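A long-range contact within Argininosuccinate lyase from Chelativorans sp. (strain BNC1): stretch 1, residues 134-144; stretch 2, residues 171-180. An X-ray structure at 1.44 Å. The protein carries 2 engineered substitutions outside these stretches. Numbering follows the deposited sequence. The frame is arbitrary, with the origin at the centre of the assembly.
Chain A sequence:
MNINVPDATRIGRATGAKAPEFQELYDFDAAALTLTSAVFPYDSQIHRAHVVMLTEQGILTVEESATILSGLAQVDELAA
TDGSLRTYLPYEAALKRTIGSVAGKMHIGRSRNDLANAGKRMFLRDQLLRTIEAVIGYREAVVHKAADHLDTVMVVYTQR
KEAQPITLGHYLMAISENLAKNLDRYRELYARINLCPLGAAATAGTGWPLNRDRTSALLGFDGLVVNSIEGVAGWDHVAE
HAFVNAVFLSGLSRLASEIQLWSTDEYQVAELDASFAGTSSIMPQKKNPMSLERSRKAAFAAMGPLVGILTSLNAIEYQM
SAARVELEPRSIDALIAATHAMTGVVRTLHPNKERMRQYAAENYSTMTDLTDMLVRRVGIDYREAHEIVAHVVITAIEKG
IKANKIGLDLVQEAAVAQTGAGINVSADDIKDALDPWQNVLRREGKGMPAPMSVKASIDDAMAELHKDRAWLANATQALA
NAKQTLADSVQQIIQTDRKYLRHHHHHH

Stretch 1 134-144: AVIGYREAVVH
Stretch 2 171-180: YLMAISENLA

How are the two stretches laid against each other? Both are helical throughout and belong to longer helices, with phi between -55° and -73°, psi mostly between -31° and -50°, relaxing to -19° at Met 173, and backbone hydrogen bonds running mostly from the N of one residue to the O four before it, as from Val 142 N to Tyr 138 O at 3.0 Å. The helices run nearly antiparallel, at 156° between their N-to-C directions, and their axes approach to 8.7 Å. The register is set by two close pairs: Arg 139 CA lies 5.8 Å from Ser 176 CA, and Val 142 CA lies 5.9 Å from Leu 172 CA. Together the two surfaces bury 518 Å².

Which side chains interlock the helices? Val 142 and Leu 179 each act as a knob, and both point toward the opposing helix. Val 142, with chi1 at 165° (t), enters a hole formed by Leu 172, Ile 175, Ser 176 and Leu 179. Val 142 CG1 stands 3.1 Å from Leu 172 O, 4.0 Å from Leu 172 CB and 4.1 Å from Ile 175 CB. Leu 172 has chi1 -70° (m) and chi2 165° (t), whereas Ile 175 is m at both angles; both point CA-to-CB toward the first helix, so their CB atoms form part of the wall that Val 142 CG1 meets.

How does Leu 179 fill the reciprocal hole? Its mt rotamer, chi1 -66° and chi2 175°, carries both methyls in among Val 135, Tyr 138, Arg 139 and Val 142. Leu 179 CD1 packs 3.6 Å from Arg 139 CA and 4.3 Å from Val 142 CG2. Leu 179 CD1 also lies over one face of the Tyr 138 ring, 4.2 Å from its centroid and 26° off the normal, a CH-pi contact. Leu 179 CD2 reaches 3.7 Å from Tyr 138 CD2 and 4.3 Å from Val 135 CG1. Tyr 138 starts out sideways, but chi1 -177° (t) and chi2 32° bring its ring nearer to this leucine; Val 135, also t at 175°, points toward the second helix.

Why is Arg 139 so extended? Its CA-to-CB bond points sideways, and the first three chi angles are all t (-174°, -179°, -174°), with chi4 at -166°, so the nearly straight chain carries the guanidinium along to Ser 176 and Ala 180. There Arg 139 NE donates to Ser 176 OG at 3.1 Å, with a nearly linear N-H...O angle of 170°. The hydroxyl, placed by chi1 178° (t), lies at the guanidinium edge, near its plane, while Ala 180 CB covers one face, 3.5 Å from Arg 139 NH2. A water bridges the same pair: its O accepts from Arg 139 NH2 at 3.1 Å and is hydrogen-bonded to Ser 176 OG at 2.8 Å.

What borders this polar link? Val 143, t at 173°, places Val 143 CG2 3.3 Å from Ser 176 OG and 4.2 Å from Met 173 SD. Met 173 leaves its helix sideways, but the mmm rotamer (-67°, -48°, -68°) brings its end nearer to Val 143, setting an apolar contact beside the serine.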

# COMPACT_ATOMS: atom_id res chain seq x y z
N ALA A 134 24.61 10.25 -1.37
CA ALA A 134 24.49 9.27 -2.45
C ALA A 134 23.70 9.84 -3.63
O ALA A 134 24.07 9.62 -4.79
CB ALA A 134 23.84 7.99 -1.93
N VAL A 135 22.62 10.59 -3.35
CA VAL A 135 21.83 11.19 -4.42
C VAL A 135 22.63 12.25 -5.17
O VAL A 135 22.53 12.36 -6.39
CB VAL A 135 20.49 11.73 -3.88
CG1 VAL A 135 19.71 12.46 -4.97
CG2 VAL A 135 19.66 10.58 -3.33
N ILE A 136 23.46 13.02 -4.45
CA ILE A 136 24.35 13.97 -5.13
C ILE A 136 25.32 13.22 -6.04
O ILE A 136 25.54 13.62 -7.19
CB ILE A 136 25.08 14.84 -4.09
CG1 ILE A 136 24.12 15.83 -3.44
CG2 ILE A 136 26.26 15.57 -4.76
CD1 ILE A 136 24.75 16.59 -2.28
N GLY A 137 25.89 12.12 -5.56
CA GLY A 137 26.80 11.35 -6.40
C GLY A 137 26.12 10.81 -7.64
O GLY A 137 26.73 10.75 -8.72
N TYR A 138 24.87 10.40 -7.51
CA TYR A 138 24.08 9.93 -8.64
C TYR A 138 23.83 11.06 -9.62
O TYR A 138 24.05 10.90 -10.83
CB TYR A 138 22.78 9.37 -8.07
CG TYR A 138 21.75 8.73 -8.97
CD1 TYR A 138 22.09 8.03 -10.11
CD2 TYR A 138 20.40 8.79 -8.63
CE1 TYR A 138 21.12 7.42 -10.89
CE2 TYR A 138 19.43 8.18 -9.40
CZ TYR A 138 19.79 7.50 -10.53
OH TYR A 138 18.83 6.90 -11.32
N ARG A 139 23.43 12.23 -9.11
CA ARG A 139 23.23 13.37 -9.99
C ARG A 139 24.53 13.79 -10.67
O ARG A 139 24.53 14.14 -11.86
CB ARG A 139 22.60 14.53 -9.22
CG ARG A 139 22.23 15.70 -10.11
CD ARG A 139 21.63 16.83 -9.32
NE ARG A 139 21.15 17.87 -10.22
CZ ARG A 139 20.81 19.09 -9.85
NH1 ARG A 139 20.94 19.45 -8.58
NH2 ARG A 139 20.35 19.95 -10.74
N GLU A 140 25.65 13.75 -9.95
CA GLU A 140 26.94 14.06 -10.55
C GLU A 140 27.22 13.15 -11.74
O GLU A 140 27.62 13.60 -12.82
CB GLU A 140 28.08 13.95 -9.53
CG GLU A 140 28.14 15.09 -8.55
CD GLU A 140 29.15 14.87 -7.45
OE1 GLU A 140 29.72 13.76 -7.38
OE2 GLU A 140 29.37 15.80 -6.63
N ALA A 141 27.02 11.84 -11.55
CA ALA A 141 27.28 10.90 -12.64
C ALA A 141 26.38 11.17 -13.84
O ALA A 141 26.83 11.10 -14.99
CB ALA A 141 27.10 9.47 -12.14
N VAL A 142 25.11 11.50 -13.58
CA VAL A 142 24.14 11.79 -14.64
C VAL A 142 24.56 13.02 -15.43
O VAL A 142 24.56 13.01 -16.67
CB VAL A 142 22.75 11.95 -14.01
CG1 VAL A 142 21.76 12.61 -14.95
CG2 VAL A 142 22.22 10.60 -13.53
N VAL A 143 24.87 14.12 -14.74
CA VAL A 143 25.20 15.37 -15.42
C VAL A 143 26.54 15.25 -16.15
O VAL A 143 26.68 15.72 -17.29
CB VAL A 143 25.21 16.53 -14.41
CG1 VAL A 143 25.71 17.80 -15.07
CG2 VAL A 143 23.84 16.76 -13.85
N HIS A 144 27.53 14.62 -15.51
CA HIS A 144 28.84 14.49 -16.14
C HIS A 144 28.77 13.58 -17.36
O HIS A 144 29.45 13.83 -18.37
CB HIS A 144 29.86 14.02 -15.10
CG HIS A 144 29.95 14.93 -13.91
ND1 HIS A 144 30.71 14.64 -12.80
CD2 HIS A 144 29.37 16.13 -13.66
CE1 HIS A 144 30.60 15.62 -11.92
NE2 HIS A 144 29.79 16.53 -12.41
N TYR A 171 18.28 13.46 -22.62
CA TYR A 171 17.59 12.50 -21.78
C TYR A 171 18.12 12.53 -20.35
O TYR A 171 17.36 12.59 -19.37
CB TYR A 171 17.70 11.08 -22.37
CG TYR A 171 17.01 10.06 -21.49
CD1 TYR A 171 17.67 9.48 -20.43
CD2 TYR A 171 15.68 9.74 -21.69
CE1 TYR A 171 17.04 8.60 -19.60
CE2 TYR A 171 15.03 8.84 -20.86
CZ TYR A 171 15.72 8.27 -19.81
OH TYR A 171 15.10 7.38 -18.96
N LEU A 172 19.45 12.47 -20.20
CA LEU A 172 20.05 12.46 -18.87
C LEU A 172 19.71 13.72 -18.09
O LEU A 172 19.56 13.66 -16.87
CB LEU A 172 21.56 12.24 -18.97
CG LEU A 172 21.92 10.83 -19.43
CD1 LEU A 172 23.39 10.76 -19.86
CD2 LEU A 172 21.65 9.82 -18.32
N MET A 173 19.53 14.85 -18.76
CA MET A 173 19.18 16.06 -18.04
C MET A 173 17.75 16.04 -17.53
O MET A 173 17.44 16.78 -16.59
CB MET A 173 19.52 17.30 -18.84
CG MET A 173 21.03 17.47 -19.04
SD MET A 173 22.03 17.30 -17.55
CE MET A 173 21.53 18.77 -16.66
N ALA A 174 16.87 15.19 -18.07
CA ALA A 174 15.58 14.98 -17.42
C ALA A 174 15.78 14.35 -16.06
O ALA A 174 15.17 14.77 -15.07
CB ALA A 174 14.68 14.09 -18.29
N ILE A 175 16.66 13.35 -15.99
CA ILE A 175 16.97 12.70 -14.73
C ILE A 175 17.58 13.70 -13.76
O ILE A 175 17.22 13.73 -12.58
CB ILE A 175 17.87 11.47 -14.97
CG1 ILE A 175 17.26 10.51 -15.99
CG2 ILE A 175 18.17 10.78 -13.65
CD1 ILE A 175 15.91 9.95 -15.62
N SER A 176 18.46 14.58 -14.25
CA SER A 176 19.06 15.58 -13.36
C SER A 176 17.99 16.46 -12.72
O SER A 176 18.08 16.78 -11.53
CB SER A 176 20.10 16.41 -14.11
OG SER A 176 20.65 17.41 -13.24
N GLU A 177 16.99 16.88 -13.49
CA GLU A 177 15.94 17.75 -12.96
C GLU A 177 15.08 17.01 -11.95
O GLU A 177 14.69 17.57 -10.92
CB GLU A 177 15.13 18.33 -14.13
CG GLU A 177 14.14 19.44 -13.73
CD GLU A 177 13.66 20.31 -14.88
OE1 GLU A 177 14.18 20.18 -16.01
OE2 GLU A 177 12.78 21.16 -14.63
N ASN A 178 14.77 15.73 -12.22
CA ASN A 178 14.10 14.87 -11.25
C ASN A 178 14.87 14.83 -9.94
O ASN A 178 14.30 14.99 -8.85
CB ASN A 178 13.99 13.46 -11.84
CG ASN A 178 13.62 12.40 -10.80
OD1 ASN A 178 14.42 12.05 -9.93
ND2 ASN A 178 12.40 11.86 -10.90
N LEU A 179 16.19 14.65 -10.03
CA LEU A 179 17.01 14.51 -8.84
C LEU A 179 17.12 15.82 -8.09
O LEU A 179 17.18 15.82 -6.86
CB LEU A 179 18.39 14.00 -9.24
CG LEU A 179 18.41 12.59 -9.80
CD1 LEU A 179 19.80 12.18 -10.28
CD2 LEU A 179 17.91 11.58 -8.77
N ALA A 180 17.15 16.95 -8.79
CA ALA A 180 17.17 18.23 -8.10
C ALA A 180 15.95 18.38 -7.21
O ALA A 180 16.06 18.82 -6.06
CB ALA A 180 17.26 19.36 -9.13
O HOH W 1 19.10 19.76 -13.54